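Local structure of ribonuclease VapC (Klebsiella pneumoniae, 7BY3) at residues A6-N11 with K24-A29; L13-S18 with T120-H125; E28-Q33 with R101-T106; V78-E83 with I92-A97. The protein probably acts as the toxin of a toxin-antitoxin pair, a PIN-domain endoribonuclease that depends on magnesium. All blocks are in the same frame, centred on the assembly; numbering follows the deposited sequence.

Interaction 1. Residues A6-N11 with K24-A29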
loop_
_atom_site.group_PDB
_atom_site.type_symbol
_atom_site.label_atom_id
_atom_site.label_comp_id
_atom_site.label_asym_id
_atom_site.label_seq_id
_atom_site.Cartn_x
_atom_site.Cartn_y
_atom_site.Cartn_z
ATOM N N ALA B 6 13.634 -6.003 13.599
ATOM C CA ALA B 6 12.334 -6.653 13.644
ATOM C C ALA B 6 11.232 -5.888 12.914
ATOM O O ALA B 6 11.125 -4.666 13.024
ATOM C CB ALA B 6 11.934 -6.875 15.089
ATOM N N LEU B 7 10.417 -6.629 12.168
ATOM C CA LEU B 7 9.176 -6.112 11.600
ATOM C C LEU B 7 8.004 -6.852 12.235
ATOM O O LEU B 7 7.933 -8.079 12.175
ATOM C CB LEU B 7 9.147 -6.274 10.078
ATOM C CG LEU B 7 7.915 -5.696 9.375
ATOM C CD1 LEU B 7 8.190 -4.292 8.872
ATOM C CD2 LEU B 7 7.453 -6.592 8.241
ATOM N N PHE B 8 7.087 -6.110 12.846
ATOM C CA PHE B 8 5.989 -6.723 13.585
ATOM C C PHE B 8 4.677 -6.713 12.809
ATOM O O PHE B 8 4.245 -5.677 12.309
ATOM C CB PHE B 8 5.809 -6.026 14.933
ATOM C CG PHE B 8 6.841 -6.414 15.953
ATOM C CD1 PHE B 8 8.024 -5.705 16.066
ATOM C CD2 PHE B 8 6.633 -7.497 16.787
ATOM C CE1 PHE B 8 8.977 -6.065 16.998
ATOM C CE2 PHE B 8 7.582 -7.862 17.720
ATOM C CZ PHE B 8 8.755 -7.145 17.826
ATOM N N ASP B 9 4.052 -7.883 12.719
ATOM C CA ASP B 9 2.778 -8.042 12.028
ATOM C C ASP B 9 1.644 -7.433 12.848
ATOM O O ASP B 9 1.781 -7.217 14.052
ATOM C CB ASP B 9 2.506 -9.521 11.745
ATOM C CG ASP B 9 1.445 -9.731 10.679
ATOM O OD1 ASP B 9 0.970 -8.731 10.102
ATOM O OD2 ASP B 9 1.093 -10.900 10.411
ATOM N N THR B 10 0.532 -7.152 12.178
ATOM C CA THR B 10 -0.598 -6.444 12.773
ATOM C C THR B 10 -1.138 -7.091 14.050
ATOM O O THR B 10 -1.469 -6.395 15.009
ATOM C CB THR B 10 -1.757 -6.320 11.759
ATOM O OG1 THR B 10 -1.257 -5.804 10.519
ATOM C CG2 THR B 10 -2.841 -5.394 12.288
ATOM N N ASN B 11 -1.219 -8.419 14.062
ATOM C CA ASN B 11 -1.828 -9.136 15.181
ATOM C C ASN B 11 -1.103 -8.926 16.513
ATOM O O ASN B 11 -1.713 -9.020 17.579
ATOM C CB ASN B 11 -1.912 -10.635 14.867
ATOM C CG ASN B 11 -0.571 -11.229 14.467
ATOM O OD1 ASN B 11 -0.265 -11.360 13.282
ATOM N ND2 ASN B 11 0.232 -11.595 15.458
ATOM N N LYS B 24 3.762 -7.479 24.775
ATOM C CA LYS B 24 4.779 -6.671 25.438
ATOM C C LYS B 24 6.112 -7.417 25.437
ATOM O O LYS B 24 7.163 -6.826 25.200
ATOM C CB LYS B 24 4.344 -6.331 26.869
ATOM C CG LYS B 24 5.408 -5.656 27.727
ATOM C CD LYS B 24 4.796 -5.076 28.997
ATOM C CE LYS B 24 5.860 -4.591 29.976
ATOM N NZ LYS B 24 6.700 -5.702 30.506
ATOM N N GLN B 25 6.055 -8.723 25.678
ATOM C CA GLN B 25 7.249 -9.561 25.677
ATOM C C GLN B 25 7.780 -9.790 24.269
ATOM O O GLN B 25 8.970 -10.025 24.078
ATOM C CB GLN B 25 6.956 -10.903 26.341
ATOM C CG GLN B 25 6.673 -10.794 27.820
ATOM C CD GLN B 25 6.461 -12.140 28.472
ATOM O OE1 GLN B 25 6.262 -13.149 27.797
ATOM N NE2 GLN B 25 6.501 -12.163 29.796
ATOM N N ALA B 26 6.890 -9.731 23.284
ATOM C CA ALA B 26 7.290 -9.892 21.893
ATOM C C ALA B 26 7.994 -8.634 21.396
ATOM O O ALA B 26 8.960 -8.708 20.636
ATOM C CB ALA B 26 6.084 -10.209 21.025
ATOM N N LEU B 27 7.505 -7.480 21.834
ATOM C CA LEU B 27 8.063 -6.203 21.406
ATOM C C LEU B 27 9.346 -5.848 22.153
ATOM O O LEU B 27 10.175 -5.097 21.643
ATOM C CB LEU B 27 7.025 -5.096 21.581
ATOM C CG LEU B 27 5.957 -5.050 20.487
ATOM C CD1 LEU B 27 4.825 -4.134 20.887
ATOM C CD2 LEU B 27 6.567 -4.594 19.173
ATOM N N GLU B 28 9.506 -6.380 23.361
ATOM C CA GLU B 28 10.730 -6.170 24.130
ATOM C C GLU B 28 11.842 -7.112 23.686
ATOM O O GLU B 28 13.019 -6.842 23.910
ATOM C CB GLU B 28 10.476 -6.357 25.627
ATOM C CG GLU B 28 9.634 -5.270 26.264
ATOM C CD GLU B 28 9.392 -5.516 27.741
ATOM O OE1 GLU B 28 9.934 -6.505 28.277
ATOM O OE2 GLU B 28 8.657 -4.722 28.364
ATOM N N ALA B 29 11.459 -8.209 23.043
ATOM C CA ALA B 29 12.399 -9.260 22.672
ATOM C C ALA B 29 13.313 -8.854 21.524
ATOM O O ALA B 29 14.218 -9.598 21.152
ATOM C CB ALA B 29 11.649 -10.526 22.313
#
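Leu27 sets one methyl over the face of the Phe8 ring. Its CD2 lies 3.4 Å from the centroid of the Phe8 ring and only 4° off the ring normal, so the methyl sits over the middle of the face and is nearly equidistant from all six carbons, a textbook CH-pi contact. Seen as whole side chains, the two are set at a slant to one another. Phe8 points from its strand toward the helix, its CG anti to the carbonyl carbon (chi1 -76°), while the CB of Leu27 leaves the helix to one side and only the far end of the branch turns in to the ring.

Ala26 takes the rim of the same ring. Its backbone oxygen lies close to the ring plane, with Ala26 O 3.2 Å from Phe8 CZ, where the slightly positive ring hydrogens should suit a carbonyl. The Ala26 methyl adds looser apolar packing, CB to Phe8 CE2 at 4.3 Å. Face and rim are thus met by consecutive residues of one helical turn, and all three residues are buried.

Trp30 meets the Phe8 ring with its plane almost perpendicular, and Ile105 of strand 103-105 also touches it. The contact therefore seats helix 21-28 against strand 6-8, which pairs with strand 103-105, bonds through Ala6 and Phe8 to Ala35, and packs its Leu7 side chain on helix 88-99.

Interaction 2. Residues L13-S18 with T120-H125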
loop_
_atom_site.group_PDB
_atom_site.type_symbol
_atom_site.label_atom_id
_atom_site.label_comp_id
_atom_site.label_asym_id
_atom_site.label_seq_id
_atom_site.Cartn_x
_atom_site.Cartn_y
_atom_site.Cartn_z
ATOM N N LEU B 13 0.650 -6.039 17.419
ATOM C CA LEU B 13 0.320 -4.691 17.869
ATOM C C LEU B 13 -1.081 -4.651 18.474
ATOM O O LEU B 13 -1.297 -4.035 19.518
ATOM C CB LEU B 13 0.428 -3.692 16.715
ATOM C CG LEU B 13 1.830 -3.225 16.321
ATOM C CD1 LEU B 13 1.743 -2.197 15.213
ATOM C CD2 LEU B 13 2.559 -2.645 17.515
ATOM N N ILE B 14 -2.026 -5.315 17.813
ATOM C CA ILE B 14 -3.391 -5.425 18.313
ATOM C C ILE B 14 -3.411 -6.082 19.689
ATOM O O ILE B 14 -4.084 -5.607 20.604
ATOM C CB ILE B 14 -4.283 -6.232 17.347
ATOM C CG1 ILE B 14 -4.450 -5.481 16.026
ATOM C CG2 ILE B 14 -5.646 -6.496 17.966
ATOM C CD1 ILE B 14 -5.111 -4.129 16.177
ATOM N N ASP B 15 -2.659 -7.169 19.828
ATOM C CA ASP B 15 -2.526 -7.866 21.101
ATOM C C ASP B 15 -2.027 -6.940 22.198
ATOM O O ASP B 15 -2.531 -6.962 23.319
ATOM C CB ASP B 15 -1.577 -9.055 20.968
ATOM C CG ASP B 15 -2.305 -10.370 20.819
ATOM O OD1 ASP B 15 -3.551 -10.378 20.887
ATOM O OD2 ASP B 15 -1.629 -11.401 20.633
ATOM N N LEU B 16 -1.031 -6.126 21.864
ATOM C CA LEU B 16 -0.442 -5.199 22.821
ATOM C C LEU B 16 -1.453 -4.173 23.312
ATOM O O LEU B 16 -1.641 -4.009 24.516
ATOM C CB LEU B 16 0.757 -4.479 22.208
ATOM C CG LEU B 16 1.315 -3.363 23.091
ATOM C CD1 LEU B 16 2.155 -3.941 24.221
ATOM C CD2 LEU B 16 2.107 -2.367 22.268
ATOM N N PHE B 17 -2.097 -3.484 22.375
ATOM C CA PHE B 17 -3.070 -2.453 22.719
ATOM C C PHE B 17 -4.259 -3.041 23.468
ATOM O O PHE B 17 -4.887 -2.364 24.280
ATOM C CB PHE B 17 -3.549 -1.720 21.465
ATOM C CG PHE B 17 -2.505 -0.844 20.840
ATOM C CD1 PHE B 17 -1.943 0.201 21.554
ATOM C CD2 PHE B 17 -2.088 -1.059 19.537
ATOM C CE1 PHE B 17 -0.981 1.011 20.981
ATOM C CE2 PHE B 17 -1.127 -0.254 18.959
ATOM C CZ PHE B 17 -0.572 0.784 19.682
ATOM N N SER B 18 -4.552 -4.309 23.201
ATOM C CA SER B 18 -5.655 -4.993 23.863
ATOM C C SER B 18 -5.235 -5.504 25.237
ATOM O O SER B 18 -6.040 -6.072 25.972
ATOM C CB SER B 18 -6.169 -6.146 22.999
ATOM O OG SER B 18 -6.678 -5.667 21.767
ATOM N N THR B 120 7.517 -17.151 15.015
ATOM C CA THR B 120 6.266 -17.195 15.760
ATOM C C THR B 120 6.564 -17.064 17.263
ATOM O O THR B 120 7.094 -17.977 17.894
ATOM C CB THR B 120 5.453 -18.479 15.436
ATOM O OG1 THR B 120 4.237 -18.489 16.194
ATOM C CG2 THR B 120 6.251 -19.751 15.701
ATOM N N PRO B 121 6.267 -15.880 17.828
ATOM C CA PRO B 121 6.567 -15.593 19.236
ATOM C C PRO B 121 5.704 -16.345 20.253
ATOM O O PRO B 121 6.255 -16.890 21.207
ATOM C CB PRO B 121 6.319 -14.085 19.335
ATOM C CG PRO B 121 5.307 -13.809 18.287
ATOM C CD PRO B 121 5.602 -14.751 17.161
ATOM N N TYR B 122 4.392 -16.411 20.042
ATOM C CA TYR B 122 3.500 -16.965 21.062
ATOM C C TYR B 122 2.190 -17.513 20.487
ATOM O O TYR B 122 2.000 -17.549 19.274
ATOM C CB TYR B 122 3.210 -15.914 22.148
ATOM C CG TYR B 122 2.672 -14.584 21.654
ATOM C CD1 TYR B 122 1.315 -14.305 21.690
ATOM C CD2 TYR B 122 3.527 -13.601 21.177
ATOM C CE1 TYR B 122 0.826 -13.089 21.253
ATOM C CE2 TYR B 122 3.045 -12.386 20.728
ATOM C CZ TYR B 122 1.694 -12.136 20.768
ATOM O OH TYR B 122 1.210 -10.928 20.328
ATOM N N GLU B 123 1.293 -17.940 21.374
ATOM C CA GLU B 123 0.130 -18.736 20.985
ATOM C C GLU B 123 -1.180 -18.220 21.582
ATOM O O GLU B 123 -1.190 -17.647 22.672
ATOM C CB GLU B 123 0.353 -20.195 21.410
ATOM C CG GLU B 123 -0.754 -21.173 21.038
ATOM C CD GLU B 123 -0.885 -21.371 19.544
ATOM O OE1 GLU B 123 0.144 -21.285 18.842
ATOM O OE2 GLU B 123 -2.015 -21.616 19.073
ATOM N N ILE B 124 -2.283 -18.414 20.860
ATOM C CA ILE B 124 -3.606 -18.233 21.443
ATOM C C ILE B 124 -4.116 -19.602 21.923
ATOM O O ILE B 124 -4.307 -20.526 21.133
ATOM C CB ILE B 124 -4.600 -17.544 20.445
ATOM C CG1 ILE B 124 -4.846 -18.370 19.178
ATOM C CG2 ILE B 124 -4.101 -16.161 20.056
ATOM C CD1 ILE B 124 -6.228 -18.997 19.108
ATOM N N HIS B 125 -4.261 -19.712 23.245
ATOM C CA HIS B 125 -4.716 -20.910 23.967
ATOM C C HIS B 125 -4.447 -22.242 23.266
ATOM O O HIS B 125 -5.263 -22.718 22.477
ATOM C CB HIS B 125 -6.199 -20.786 24.279
#
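Asp15 on helix 10-17 and Tyr122 in the irregular C-terminal tail have their CA atoms 10.9 Å apart, and the gap is bridged chiefly by the length of the tyrosine. The two side chains reach toward each other from opposite directions. The phenol donates a hydrogen bond to the carboxylate, Tyr122 OH to Asp15 OD2 at 2.9 Å, using the anti lone pair of OD2, the one turned away from the other oxygen. This oxygen lies in the plane of the ring at its edge, and it also comes within 3.0 Å of Tyr122 CE1. Carboxylate and ring planes are 30° apart, so the two flat groups meet with a modest twist. Tyr122 CG is wedged between its own backbone N and carbonyl carbon (chi1 54°), and from there the ring stretches away from the tail toward the helix.

The tyrosine is not the main polar partner of Asp15. OD2 also forms a salt bridge with Arg107 NH1, and the Tyr122 ring packs on Arg107 as well as on Ala23 of helix 21-28. Shared between a phenol and a guanidinium, the carboxylate would probably be held firmly in its ionised form.

The arrangement ties the tail that follows strand 118-119 to the first helix of the PIN domain, with the Tyr122 side chain about 9 Å from that of Asp9, a predicted magnesium ligand.

Interaction 3. Residues E28-Q33 with R101-T106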
loop_
_atom_site.group_PDB
_atom_site.type_symbol
_atom_site.label_atom_id
_atom_site.label_comp_id
_atom_site.label_asym_id
_atom_site.label_seq_id
_atom_site.Cartn_x
_atom_site.Cartn_y
_atom_site.Cartn_z
ATOM N N GLU B 28 9.506 -6.380 23.361
ATOM C CA GLU B 28 10.730 -6.170 24.130
ATOM C C GLU B 28 11.842 -7.112 23.686
ATOM O O GLU B 28 13.019 -6.842 23.910
ATOM C CB GLU B 28 10.476 -6.357 25.627
ATOM C CG GLU B 28 9.634 -5.270 26.264
ATOM C CD GLU B 28 9.392 -5.516 27.741
ATOM O OE1 GLU B 28 9.934 -6.505 28.277
ATOM O OE2 GLU B 28 8.657 -4.722 28.364
ATOM N N ALA B 29 11.459 -8.209 23.043
ATOM C CA ALA B 29 12.399 -9.260 22.672
ATOM C C ALA B 29 13.313 -8.854 21.524
ATOM O O ALA B 29 14.218 -9.598 21.152
ATOM C CB ALA B 29 11.649 -10.526 22.313
ATOM N N TRP B 30 13.066 -7.681 20.955
ATOM C CA TRP B 30 13.846 -7.212 19.817
ATOM C C TRP B 30 14.336 -5.783 20.023
ATOM O O TRP B 30 13.661 -4.978 20.663
ATOM C CB TRP B 30 13.012 -7.318 18.540
ATOM C CG TRP B 30 12.595 -8.724 18.242
ATOM C CD1 TRP B 30 11.511 -9.379 18.745
ATOM C CD2 TRP B 30 13.262 -9.652 17.383
ATOM N NE1 TRP B 30 11.458 -10.658 18.249
ATOM C CE2 TRP B 30 12.524 -10.851 17.408
ATOM C CE3 TRP B 30 14.411 -9.586 16.589
ATOM C CZ2 TRP B 30 12.895 -11.972 16.674
ATOM C CZ3 TRP B 30 14.778 -10.701 15.860
ATOM C CH2 TRP B 30 14.023 -11.877 15.908
ATOM N N PRO B 31 15.530 -5.467 19.496
ATOM C CA PRO B 31 16.079 -4.118 19.662
ATOM C C PRO B 31 15.329 -3.054 18.863
ATOM O O PRO B 31 15.068 -3.252 17.677
ATOM C CB PRO B 31 17.514 -4.265 19.150
ATOM C CG PRO B 31 17.436 -5.369 18.153
ATOM C CD PRO B 31 16.420 -6.332 18.699
ATOM N N PRO B 32 14.997 -1.927 19.508
ATOM C CA PRO B 32 14.475 -0.748 18.810
ATOM C C PRO B 32 15.572 -0.136 17.946
ATOM O O PRO B 32 16.743 -0.329 18.274
ATOM C CB PRO B 32 14.072 0.190 19.953
ATOM C CG PRO B 32 14.916 -0.239 21.105
ATOM C CD PRO B 32 15.058 -1.724 20.964
ATOM N N GLN B 33 15.233 0.571 16.872
ATOM C CA GLN B 33 13.859 0.825 16.454
ATOM C C GLN B 33 13.321 -0.324 15.612
ATOM O O GLN B 33 13.969 -0.762 14.663
ATOM C CB GLN B 33 13.799 2.137 15.663
ATOM C CG GLN B 33 12.431 2.530 15.136
ATOM C CD GLN B 33 12.502 3.716 14.186
ATOM O OE1 GLN B 33 13.296 3.726 13.245
ATOM N NE2 GLN B 33 11.680 4.728 14.438
ATOM N N ARG B 101 15.491 -6.636 5.124
ATOM C CA ARG B 101 16.212 -7.638 5.910
ATOM C C ARG B 101 15.766 -7.643 7.364
ATOM O O ARG B 101 16.591 -7.593 8.275
ATOM C CB ARG B 101 17.724 -7.410 5.845
ATOM C CG ARG B 101 18.247 -6.967 4.496
ATOM C CD ARG B 101 19.489 -6.119 4.683
ATOM N NE ARG B 101 19.171 -4.876 5.382
ATOM C CZ ARG B 101 20.029 -4.202 6.139
ATOM N NH1 ARG B 101 21.267 -4.649 6.303
ATOM N NH2 ARG B 101 19.647 -3.081 6.737
ATOM N N LEU B 102 14.457 -7.696 7.577
ATOM C CA LEU B 102 13.912 -7.750 8.926
ATOM C C LEU B 102 13.277 -9.104 9.200
ATOM O O LEU B 102 12.743 -9.743 8.295
ATOM C CB LEU B 102 12.882 -6.641 9.137
ATOM C CG LEU B 102 13.235 -5.254 8.605
ATOM C CD1 LEU B 102 12.094 -4.287 8.865
ATOM C CD2 LEU B 102 14.516 -4.754 9.235
ATOM N N GLU B 103 13.343 -9.544 10.450
ATOM C CA GLU B 103 12.625 -10.738 10.859
ATOM C C GLU B 103 11.145 -10.408 10.940
ATOM O O GLU B 103 10.765 -9.385 11.506
ATOM C CB GLU B 103 13.132 -11.252 12.206
ATOM C CG GLU B 103 12.560 -12.601 12.608
ATOM C CD GLU B 103 13.250 -13.754 11.906
ATOM O OE1 GLU B 103 14.422 -13.592 11.509
ATOM O OE2 GLU B 103 12.624 -14.822 11.750
ATOM N N LEU B 104 10.308 -11.262 10.361
ATOM C CA LEU B 104 8.868 -11.066 10.450
ATOM C C LEU B 104 8.332 -11.798 11.669
ATOM O O LEU B 104 8.402 -13.022 11.752
ATOM C CB LEU B 104 8.165 -11.550 9.180
ATOM C CG LEU B 104 6.642 -11.389 9.169
ATOM C CD1 LEU B 104 6.249 -9.959 9.504
ATOM C CD2 LEU B 104 6.063 -11.804 7.829
ATOM N N ILE B 105 7.804 -11.043 12.623
ATOM C CA ILE B 105 7.251 -11.641 13.825
ATOM C C ILE B 105 5.737 -11.592 13.742
ATOM O O ILE B 105 5.139 -10.520 13.668
ATOM C CB ILE B 105 7.740 -10.935 15.104
ATOM C CG1 ILE B 105 9.253 -10.750 15.064
ATOM C CG2 ILE B 105 7.390 -11.746 16.327
ATOM C CD1 ILE B 105 9.670 -9.390 14.621
ATOM N N THR B 106 5.128 -12.770 13.734
ATOM C CA THR B 106 3.690 -12.896 13.563
ATOM C C THR B 106 3.174 -14.103 14.327
ATOM O O THR B 106 3.900 -15.074 14.534
ATOM C CB THR B 106 3.311 -13.029 12.072
ATOM O OG1 THR B 106 1.903 -13.262 11.950
ATOM C CG2 THR B 106 4.069 -14.180 11.428
#
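Trp30 swings its indole toward strand 103-105 with CG anti to the carbonyl carbon, and Glu103 meets it with CG anti to its own backbone N (chi1 -172°) before bending at chi2.

The indole is touched in two places. Its six-membered ring meets the aliphatic part of the glutamate, Trp30 CH2 to Glu103 CG at 3.7 Å, with Glu103 CB close behind at 3.9 Å from the same CH2. This approach is slanted, and it is the methylene groups that do the touching; the carboxylate itself is turned nearly parallel to the indole, 13° between the planes. At the pyrrole end Ile105 lies over one face. Its CD1 is 4.3 Å from the centroid of the five-membered ring of Trp30 and 13° off the normal, a CH-pi contact displaced toward the rim of the indole, while Ile105 CG1 approaches Trp30 NE1 to 3.9 Å. The Trp30 and Ile105 side chains slide past each other in opposite directions.

Glu103 and Ile105 point to the same side of the strand, as residues two apart do, and the intervening Leu104 points away from Trp30. Trp30 also packs on Ala6.

Here a tryptophan from the loop after helix 21-28 packs on strands 103-105 and 6-8 of the parallel sheet of the PIN domain, while at the end of the strand Thr106 OG1 hydrogen-bonds to OD2 of Asp9, a predicted magnesium ligand.

Interaction 4. Residues V78-E83 with I92-A97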
loop_
_atom_site.group_PDB
_atom_site.type_symbol
_atom_site.label_atom_id
_atom_site.label_comp_id
_atom_site.label_asym_id
_atom_site.label_seq_id
_atom_site.Cartn_x
_atom_site.Cartn_y
_atom_site.Cartn_z
ATOM N N VAL B 78 3.899 -9.552 -5.295
ATOM C CA VAL B 78 3.231 -10.366 -6.308
ATOM C C VAL B 78 3.894 -11.737 -6.416
ATOM O O VAL B 78 3.220 -12.763 -6.532
ATOM C CB VAL B 78 3.246 -9.671 -7.688
ATOM C CG1 VAL B 78 2.703 -10.600 -8.764
ATOM C CG2 VAL B 78 2.446 -8.378 -7.641
ATOM N N ALA B 79 5.221 -11.745 -6.359
ATOM C CA ALA B 79 5.993 -12.976 -6.453
ATOM C C ALA B 79 5.794 -13.862 -5.227
ATOM O O ALA B 79 5.629 -15.075 -5.353
ATOM C CB ALA B 79 7.465 -12.656 -6.639
ATOM N N LEU B 80 5.815 -13.257 -4.043
ATOM C CA LEU B 80 5.663 -14.005 -2.797
ATOM C C LEU B 80 4.291 -14.637 -2.681
ATOM O O LEU B 80 4.122 -15.679 -2.048
ATOM C CB LEU B 80 5.899 -13.102 -1.589
ATOM C CG LEU B 80 7.345 -12.756 -1.263
ATOM C CD1 LEU B 80 7.382 -11.797 -0.095
ATOM C CD2 LEU B 80 8.121 -14.019 -0.950
ATOM N N ARG B 81 3.308 -13.987 -3.290
ATOM C CA ARG B 81 1.930 -14.427 -3.190
ATOM C C ARG B 81 1.721 -15.758 -3.902
ATOM O O ARG B 81 0.925 -16.585 -3.459
ATOM C CB ARG B 81 0.990 -13.369 -3.766
ATOM C CG ARG B 81 -0.456 -13.701 -3.535
ATOM C CD ARG B 81 -1.418 -12.640 -4.033
ATOM N NE ARG B 81 -2.694 -13.233 -4.438
ATOM C CZ ARG B 81 -2.843 -14.157 -5.386
ATOM N NH1 ARG B 81 -1.801 -14.587 -6.090
ATOM N NH2 ARG B 81 -4.050 -14.633 -5.658
ATOM N N GLN B 82 2.420 -15.955 -5.014
ATOM C CA GLN B 82 2.339 -17.219 -5.734
ATOM C C GLN B 82 3.234 -18.302 -5.138
ATOM O O GLN B 82 2.829 -19.462 -5.046
ATOM C CB GLN B 82 2.691 -17.021 -7.205
ATOM C CG GLN B 82 2.481 -18.273 -8.045
ATOM C CD GLN B 82 1.022 -18.680 -8.136
ATOM O OE1 GLN B 82 0.506 -19.388 -7.271
ATOM N NE2 GLN B 82 0.350 -18.231 -9.190
ATOM N N GLU B 83 4.452 -17.929 -4.752
ATOM C CA GLU B 83 5.397 -18.897 -4.209
ATOM C C GLU B 83 4.836 -19.563 -2.956
ATOM O O GLU B 83 4.859 -20.786 -2.831
ATOM C CB GLU B 83 6.743 -18.233 -3.896
ATOM C CG GLU B 83 7.894 -19.223 -3.741
ATOM C CD GLU B 83 9.143 -18.601 -3.138
ATOM O OE1 GLU B 83 9.109 -17.402 -2.794
ATOM O OE2 GLU B 83 10.163 -19.314 -3.016
ATOM N N ILE B 92 2.559 -8.589 1.174
ATOM C CA ILE B 92 3.137 -7.250 1.219
ATOM C C ILE B 92 3.959 -7.047 2.491
ATOM O O ILE B 92 5.045 -6.467 2.454
ATOM C CB ILE B 92 2.041 -6.168 1.119
ATOM C CG1 ILE B 92 1.362 -6.233 -0.251
ATOM C CG2 ILE B 92 2.625 -4.784 1.339
ATOM C CD1 ILE B 92 0.128 -5.372 -0.369
ATOM N N ILE B 93 3.444 -7.540 3.611
ATOM C CA ILE B 93 4.145 -7.432 4.885
ATOM C C ILE B 93 5.404 -8.301 4.879
ATOM O O ILE B 93 6.441 -7.911 5.417
ATOM C CB ILE B 93 3.220 -7.819 6.060
ATOM C CG1 ILE B 93 2.209 -6.700 6.313
ATOM C CG2 ILE B 93 4.018 -8.070 7.325
ATOM C CD1 ILE B 93 1.144 -7.047 7.321
ATOM N N LEU B 94 5.321 -9.466 4.245
ATOM C CA LEU B 94 6.479 -10.343 4.110
ATOM C C LEU B 94 7.499 -9.755 3.135
ATOM O O LEU B 94 8.705 -9.868 3.343
ATOM C CB LEU B 94 6.050 -11.740 3.654
ATOM C CG LEU B 94 7.161 -12.784 3.518
ATOM C CD1 LEU B 94 7.947 -12.911 4.815
ATOM C CD2 LEU B 94 6.592 -14.132 3.104
ATOM N N ALA B 95 7.007 -9.123 2.072
ATOM C CA ALA B 95 7.873 -8.474 1.090
ATOM C C ALA B 95 8.624 -7.307 1.714
ATOM O O ALA B 95 9.796 -7.075 1.419
ATOM C CB ALA B 95 7.061 -8.000 -0.102
ATOM N N THR B 96 7.932 -6.574 2.577
ATOM C CA THR B 96 8.519 -5.445 3.281
ATOM C C THR B 96 9.658 -5.905 4.189
ATOM O O THR B 96 10.709 -5.267 4.254
ATOM C CB THR B 96 7.454 -4.699 4.109
ATOM O OG1 THR B 96 6.474 -4.138 3.228
ATOM C CG2 THR B 96 8.085 -3.585 4.925
ATOM N N ALA B 97 9.451 -7.025 4.873
ATOM C CA ALA B 97 10.461 -7.576 5.770
ATOM C C ALA B 97 11.701 -8.027 5.005
ATOM O O ALA B 97 12.825 -7.710 5.393
ATOM C CB ALA B 97 9.884 -8.734 6.569
#
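Leu80 pushes a single methyl, CD1, against Leu94 and Ala95 of the next helix, and every side-chain contact between the two segments is made through that methyl. Its CG stands anti to the carbonyl carbon (chi1 -77°), and the side chain leaves its helix toward the neighbouring one.

Along that helix, Ile92 and Ile93 point away from Leu80; Ile92 packs on Ile39, and Ile93 on Leu7 and Asp9. The Ile92 carbonyl is used inside the helix: it accepts from Thr96 N and also from Thr96 OG1, the latter at 2.8 Å, the two donors arriving from opposite faces of the carbonyl plane.

Leu94 is the first residue to meet the methyl. Its branch point lies alongside, Leu94 CG to Leu80 CD1 at 3.8 Å, with CB and CD2 both at 4.0 Å from that same CD1. The Leu94 side chain is also about 6 Å from that of Asp90, a predicted magnesium ligand.

Ala95 follows and offers its backbone N, its CA and its methyl. Leu80 CD1 comes 3.5 Å from Ala95 N and 3.8 Å from Ala95 CB, so the leucine tip rests on the helix surface. The CA atoms of Leu80 and Ala95 are 7.1 Å apart, a spacing that the small alanine probably permits. Thr96 turns its back on Leu80, and its side chain touches Ile73 and Leu7.

The contact is apolar packing of consecutive helices, 71-83 on 88-99. The far side of helix 88-99 lies on strand 6-8 through Leu7, and Met42 of the second subunit packs on Ile92.

Overall arrangement
Interactions 1 and 4 are buried and mainly apolar, whereas 2 and 3 are only partly buried and bring in polar residues: a charged hydrogen bond in interaction 2, a glutamate used for its methylenes in interaction 3. Interactions 1 and 3 share Glu28 and Ala29 and reach neighbouring strands 6-8 and 103-105, with their centres about 6 Å apart. Interaction 2 shares helix 10-17 with interaction 1, and Tyr122 packs on Ala26. Interaction 4 lies across the chain's centre from interactions 1 and 2, yet Leu7 and Leu104 still bring the sheet against its helix 88-99. Aromatic faces matter in 1 and 3; interaction 4 relies on aliphatic groups set against helix backbone.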